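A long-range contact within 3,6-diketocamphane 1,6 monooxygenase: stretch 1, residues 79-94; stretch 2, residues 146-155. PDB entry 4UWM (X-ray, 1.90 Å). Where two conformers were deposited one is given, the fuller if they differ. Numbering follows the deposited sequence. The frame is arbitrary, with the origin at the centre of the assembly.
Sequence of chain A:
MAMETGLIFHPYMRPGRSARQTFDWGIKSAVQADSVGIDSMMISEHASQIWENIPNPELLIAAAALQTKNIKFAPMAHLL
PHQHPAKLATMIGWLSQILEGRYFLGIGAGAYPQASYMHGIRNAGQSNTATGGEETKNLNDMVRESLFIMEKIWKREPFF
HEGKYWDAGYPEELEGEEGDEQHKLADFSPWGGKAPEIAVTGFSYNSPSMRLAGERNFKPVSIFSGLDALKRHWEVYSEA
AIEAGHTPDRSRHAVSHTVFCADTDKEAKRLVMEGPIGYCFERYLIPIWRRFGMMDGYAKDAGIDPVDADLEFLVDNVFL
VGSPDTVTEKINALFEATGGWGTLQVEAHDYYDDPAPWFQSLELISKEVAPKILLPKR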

# COMPACT_ATOMS: atom_id res chain seq x y z
N LEU A 79 -4.16 -1.16 -12.27
CA LEU A 79 -3.74 -1.20 -13.66
C LEU A 79 -2.66 -2.30 -13.78
O LEU A 79 -1.49 -2.08 -13.47
N LEU A 80 -3.09 -3.48 -14.20
CA LEU A 80 -2.20 -4.67 -14.26
C LEU A 80 -0.91 -4.51 -15.04
O LEU A 80 0.10 -5.08 -14.64
N PRO A 81 -0.91 -3.73 -16.15
CA PRO A 81 0.36 -3.56 -16.88
C PRO A 81 1.46 -2.81 -16.11
O PRO A 81 2.62 -2.82 -16.54
N HIS A 82 1.13 -2.21 -14.97
CA HIS A 82 2.07 -1.32 -14.28
C HIS A 82 2.83 -1.96 -13.09
O HIS A 82 3.64 -1.28 -12.44
N GLN A 83 2.57 -3.24 -12.79
CA GLN A 83 3.08 -3.93 -11.59
C GLN A 83 3.52 -5.34 -11.94
O GLN A 83 2.93 -5.96 -12.83
N HIS A 84 4.50 -5.86 -11.20
CA HIS A 84 4.77 -7.30 -11.26
C HIS A 84 3.58 -8.05 -10.69
O HIS A 84 3.15 -7.77 -9.57
N PRO A 85 3.02 -9.02 -11.45
CA PRO A 85 1.81 -9.71 -11.02
C PRO A 85 1.94 -10.53 -9.74
O PRO A 85 0.94 -10.71 -9.07
N ALA A 86 3.11 -11.10 -9.45
CA ALA A 86 3.28 -11.81 -8.17
C ALA A 86 3.24 -10.85 -6.97
O ALA A 86 2.64 -11.15 -5.95
N LYS A 87 3.92 -9.72 -7.09
CA LYS A 87 3.87 -8.68 -6.04
C LYS A 87 2.43 -8.20 -5.82
O LYS A 87 1.98 -8.06 -4.68
N LEU A 88 1.73 -7.91 -6.91
CA LEU A 88 0.34 -7.46 -6.85
C LEU A 88 -0.59 -8.54 -6.27
O LEU A 88 -1.39 -8.29 -5.36
N ALA A 89 -0.45 -9.77 -6.75
CA ALA A 89 -1.29 -10.86 -6.23
C ALA A 89 -1.14 -11.03 -4.72
O ALA A 89 -2.12 -11.24 -4.02
N THR A 90 0.10 -10.97 -4.23
CA THR A 90 0.39 -11.14 -2.80
C THR A 90 -0.28 -10.01 -1.96
O THR A 90 -0.88 -10.29 -0.93
N MET A 91 -0.16 -8.78 -2.44
CA MET A 91 -0.75 -7.61 -1.74
C MET A 91 -2.27 -7.74 -1.70
O MET A 91 -2.89 -7.53 -0.65
N ILE A 92 -2.87 -8.09 -2.83
CA ILE A 92 -4.33 -8.27 -2.90
C ILE A 92 -4.82 -9.33 -1.91
O ILE A 92 -5.79 -9.12 -1.18
N GLY A 93 -4.16 -10.49 -1.89
CA GLY A 93 -4.53 -11.54 -0.94
C GLY A 93 -4.40 -11.12 0.52
O GLY A 93 -5.26 -11.42 1.36
N TRP A 94 -3.32 -10.42 0.84
CA TRP A 94 -3.07 -10.05 2.21
C TRP A 94 -4.09 -8.99 2.65
O TRP A 94 -4.61 -9.05 3.76
N SER A 146 -1.08 -10.91 -16.81
CA SER A 146 -1.03 -10.63 -15.36
C SER A 146 -2.10 -11.43 -14.64
O SER A 146 -1.83 -12.11 -13.65
N LEU A 147 -3.33 -11.38 -15.13
CA LEU A 147 -4.43 -12.08 -14.47
C LEU A 147 -4.17 -13.59 -14.46
O LEU A 147 -4.42 -14.27 -13.46
N PHE A 148 -3.66 -14.11 -15.58
CA PHE A 148 -3.28 -15.54 -15.67
C PHE A 148 -2.35 -15.90 -14.53
O PHE A 148 -2.61 -16.86 -13.80
N ILE A 149 -1.28 -15.11 -14.35
CA ILE A 149 -0.32 -15.29 -13.24
C ILE A 149 -0.93 -15.15 -11.85
O ILE A 149 -0.75 -16.02 -10.99
N MET A 150 -1.67 -14.05 -11.61
CA MET A 150 -2.20 -13.81 -10.28
C MET A 150 -3.13 -14.91 -9.80
O MET A 150 -3.07 -15.32 -8.64
N GLU A 151 -4.02 -15.38 -10.67
CA GLU A 151 -4.93 -16.47 -10.30
C GLU A 151 -4.16 -17.73 -9.87
O GLU A 151 -4.58 -18.45 -8.98
N LYS A 152 -3.02 -17.98 -10.52
CA LYS A 152 -2.20 -19.15 -10.14
C LYS A 152 -1.46 -18.93 -8.81
O LYS A 152 -1.33 -19.85 -7.98
N ILE A 153 -1.02 -17.70 -8.56
CA ILE A 153 -0.41 -17.40 -7.27
C ILE A 153 -1.42 -17.59 -6.15
O ILE A 153 -1.09 -18.17 -5.12
N TRP A 154 -2.66 -17.13 -6.35
CA TRP A 154 -3.70 -17.28 -5.32
C TRP A 154 -4.02 -18.75 -5.01
O TRP A 154 -4.40 -19.07 -3.88
N LYS A 155 -3.89 -19.61 -6.03
CA LYS A 155 -4.11 -21.06 -5.86
C LYS A 155 -3.01 -21.77 -5.06
O LYS A 155 -3.24 -22.82 -4.47

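Helix 85-94 and helix 146-155 cross at -49°, their axes 8.7 Å apart at closest approach, and small side chains on the first helix leave the hollows that larger ones on the second fill. The backbones come nearest at Ala 89 and Met 150, whose CA atoms lie 5.1 Å apart, and at Pro 85 and Ser 146, 5.3 Å between CA atoms. The principal bump is Met 150. Its CA-to-CB bond points sideways, but with chi1 m, chi2 t and chi3 m the side chain lodges in a hollow formed by Pro 85, Leu 88, Ala 89 and Ile 92. Met 150 CG lies 3.3 Å from Pro 85 O and 3.9 Å from Pro 85 CB; Met 150 CB is 3.8 Å from Ala 89 CB; Met 150 SD lies 3.7 Å from Leu 88 CG and 4.1 Å from Ile 92 CD1. Beyond the sulfur, Met 150 CE meets Leu 80 CD2 at 3.8 Å, extending the apolar packing to the 3-10 segment before the helix. Leu 80 (m, t) points toward the second helix and also brings CD1 to 4.3 Å from Leu 147 CB. Pro 85, pointing toward its partner with a C-gamma exo ring, sets CB 3.7 Å from Ile 149 CG2; Ile 149 is m, t. One turn on, Ile 153 covers the two alanines: its CD1 lies 3.5 Å from Ala 86 CB and its CG2 3.8 Å from Ala 89 CB. Its chi1 is m and its chi2, 143°, falls between wells in the conformer given.

Trp 154 (chi1 m, chi2 -36°) starts sideways, but its indole end comes nearer the first helix. The direct hydrogen bond between the stretches runs from Trp 154 NE1 to Ala 89 O, 3.0 Å with an angle of 153°; the carbonyl lies at the ring edge, near its plane, while also accepting the helical bond from Gly 93 N. Ile 92 (m, t) supports the indole, with CG2 3.9 Å from Trp 154 CZ2.

At the other end of the contact, Ser 146 (t) points toward the first stretch, its OG 3.5 Å from Leu 80 CD1 and 3.7 Å from Pro 85 CB. In this largely apolar setting a water gives the hydroxyl a polar partner: it lies 2.8 Å from Ser 146 OG and donates to Leu 80 O at 2.6 Å and Gln 83 O at 2.8 Å, tying the serine to the turn before the helix.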

# COMPACT_ATOMS: atom_id res chain seq x y z
CB LEU A 79 -3.24 0.17 -14.14
CG LEU A 79 -4.30 1.28 -13.93
CD1 LEU A 79 -3.82 2.61 -14.47
CD2 LEU A 79 -5.63 0.89 -14.61
CB LEU A 80 -2.97 -5.91 -14.70
CG LEU A 80 -4.25 -6.25 -13.94
CD1 LEU A 80 -4.71 -7.66 -14.30
CD2 LEU A 80 -4.11 -6.11 -12.44
CB PRO A 81 -0.06 -2.78 -18.12
CG PRO A 81 -1.52 -3.06 -18.29
CD PRO A 81 -2.04 -3.11 -16.88
CB HIS A 82 1.32 -0.05 -13.75
CG HIS A 82 0.75 0.84 -14.81
ND1 HIS A 82 -0.03 1.93 -14.51
CD2 HIS A 82 0.81 0.78 -16.17
CE1 HIS A 82 -0.41 2.53 -15.63
NE2 HIS A 82 0.09 1.86 -16.65
CB GLN A 83 1.95 -4.11 -10.54
CG GLN A 83 1.21 -2.85 -10.14
CD GLN A 83 0.58 -2.95 -8.76
OE1 GLN A 83 -0.45 -2.32 -8.49
NE2 GLN A 83 1.20 -3.71 -7.88
CB HIS A 84 6.04 -7.68 -10.48
CG HIS A 84 6.53 -9.04 -10.84
ND1 HIS A 84 5.92 -10.18 -10.38
CD2 HIS A 84 7.46 -9.44 -11.74
CE1 HIS A 84 6.50 -11.24 -10.93
NE2 HIS A 84 7.44 -10.81 -11.75
CB PRO A 85 1.50 -10.67 -12.21
CG PRO A 85 2.22 -10.08 -13.36
CD PRO A 85 3.43 -9.40 -12.82
CB ALA A 86 4.59 -12.62 -8.14
CB LYS A 87 4.78 -7.51 -6.45
CG LYS A 87 5.01 -6.44 -5.38
CD LYS A 87 5.90 -7.02 -4.27
CE LYS A 87 6.26 -5.99 -3.22
NZ LYS A 87 5.00 -5.63 -2.49
CB LEU A 88 -0.12 -6.96 -8.25
CG LEU A 88 -1.57 -6.47 -8.38
CD1 LEU A 88 -1.91 -5.41 -7.31
CD2 LEU A 88 -1.82 -5.93 -9.79
CB ALA A 89 -0.97 -12.20 -6.94
CB THR A 90 1.93 -11.13 -2.54
OG1 THR A 90 2.55 -12.15 -3.34
CG2 THR A 90 2.27 -11.36 -1.05
CB MET A 91 -0.34 -6.29 -2.42
CG MET A 91 -0.92 -5.03 -1.73
SD MET A 91 -2.50 -4.54 -2.41
CE MET A 91 -2.03 -3.85 -3.99
CB ILE A 92 -4.75 -8.65 -4.34
CG1 ILE A 92 -4.57 -7.45 -5.28
CG2 ILE A 92 -6.20 -9.15 -4.38
CD1 ILE A 92 -4.61 -7.77 -6.76
CB TRP A 94 -1.64 -9.48 2.38
CG TRP A 94 -1.24 -9.25 3.82
CD1 TRP A 94 -1.37 -10.14 4.85
CD2 TRP A 94 -0.62 -8.07 4.38
NE1 TRP A 94 -0.89 -9.59 6.01
CE2 TRP A 94 -0.42 -8.33 5.76
CE3 TRP A 94 -0.23 -6.82 3.85
CZ2 TRP A 94 0.16 -7.39 6.62
CZ3 TRP A 94 0.36 -5.88 4.72
CH2 TRP A 94 0.56 -6.17 6.08
CB SER A 146 -1.18 -9.13 -15.06
OG SER A 146 -1.49 -8.98 -13.68
CB LEU A 147 -5.75 -11.77 -15.18
CG LEU A 147 -7.01 -12.47 -14.69
CD1 LEU A 147 -7.29 -12.16 -13.22
CD2 LEU A 147 -8.17 -12.02 -15.56
CB PHE A 148 -2.63 -15.83 -17.03
CG PHE A 148 -2.04 -17.22 -17.15
CD1 PHE A 148 -2.85 -18.32 -17.41
CD2 PHE A 148 -0.68 -17.42 -17.00
CE1 PHE A 148 -2.32 -19.59 -17.53
CE2 PHE A 148 -0.13 -18.69 -17.11
CZ PHE A 148 -0.95 -19.78 -17.39
CB ILE A 149 0.92 -14.35 -13.40
CG1 ILE A 149 1.68 -14.72 -14.67
CG2 ILE A 149 1.81 -14.38 -12.16
CD1 ILE A 149 2.68 -13.68 -15.18
CB MET A 150 -2.92 -12.43 -10.21
CG MET A 150 -1.98 -11.25 -10.49
SD MET A 150 -2.64 -9.71 -9.73
CE MET A 150 -4.10 -9.44 -10.71
CB GLU A 151 -5.85 -16.83 -11.46
CG GLU A 151 -6.81 -15.72 -11.84
CD GLU A 151 -7.58 -15.99 -13.11
OE1 GLU A 151 -7.06 -16.68 -14.02
OE2 GLU A 151 -8.70 -15.47 -13.22
CB LYS A 152 -1.28 -19.56 -11.29
CG LYS A 152 -2.04 -19.99 -12.54
CD LYS A 152 -1.11 -20.13 -13.74
CE LYS A 152 -0.37 -21.47 -13.71
NZ LYS A 152 -1.31 -22.62 -13.88
CB ILE A 153 0.25 -16.01 -7.24
CG1 ILE A 153 1.58 -16.07 -7.99
CG2 ILE A 153 0.50 -15.54 -5.80
CD1 ILE A 153 1.89 -14.83 -8.77
CB TRP A 154 -5.01 -16.56 -5.69
CG TRP A 154 -4.87 -15.06 -5.78
CD1 TRP A 154 -4.08 -14.25 -4.99
CD2 TRP A 154 -5.54 -14.19 -6.70
NE1 TRP A 154 -4.22 -12.93 -5.37
CE2 TRP A 154 -5.09 -12.86 -6.42
CE3 TRP A 154 -6.45 -14.39 -7.74
CZ2 TRP A 154 -5.53 -11.75 -7.16
CZ3 TRP A 154 -6.90 -13.29 -8.48
CH2 TRP A 154 -6.43 -11.98 -8.18
CB LYS A 155 -4.30 -21.73 -7.23
CG LYS A 155 -5.72 -21.54 -7.74
CD LYS A 155 -5.92 -22.14 -9.11
CE LYS A 155 -7.37 -21.93 -9.51
NZ LYS A 155 -7.48 -21.65 -10.96
O HOH W 1 0.31 -6.98 -12.84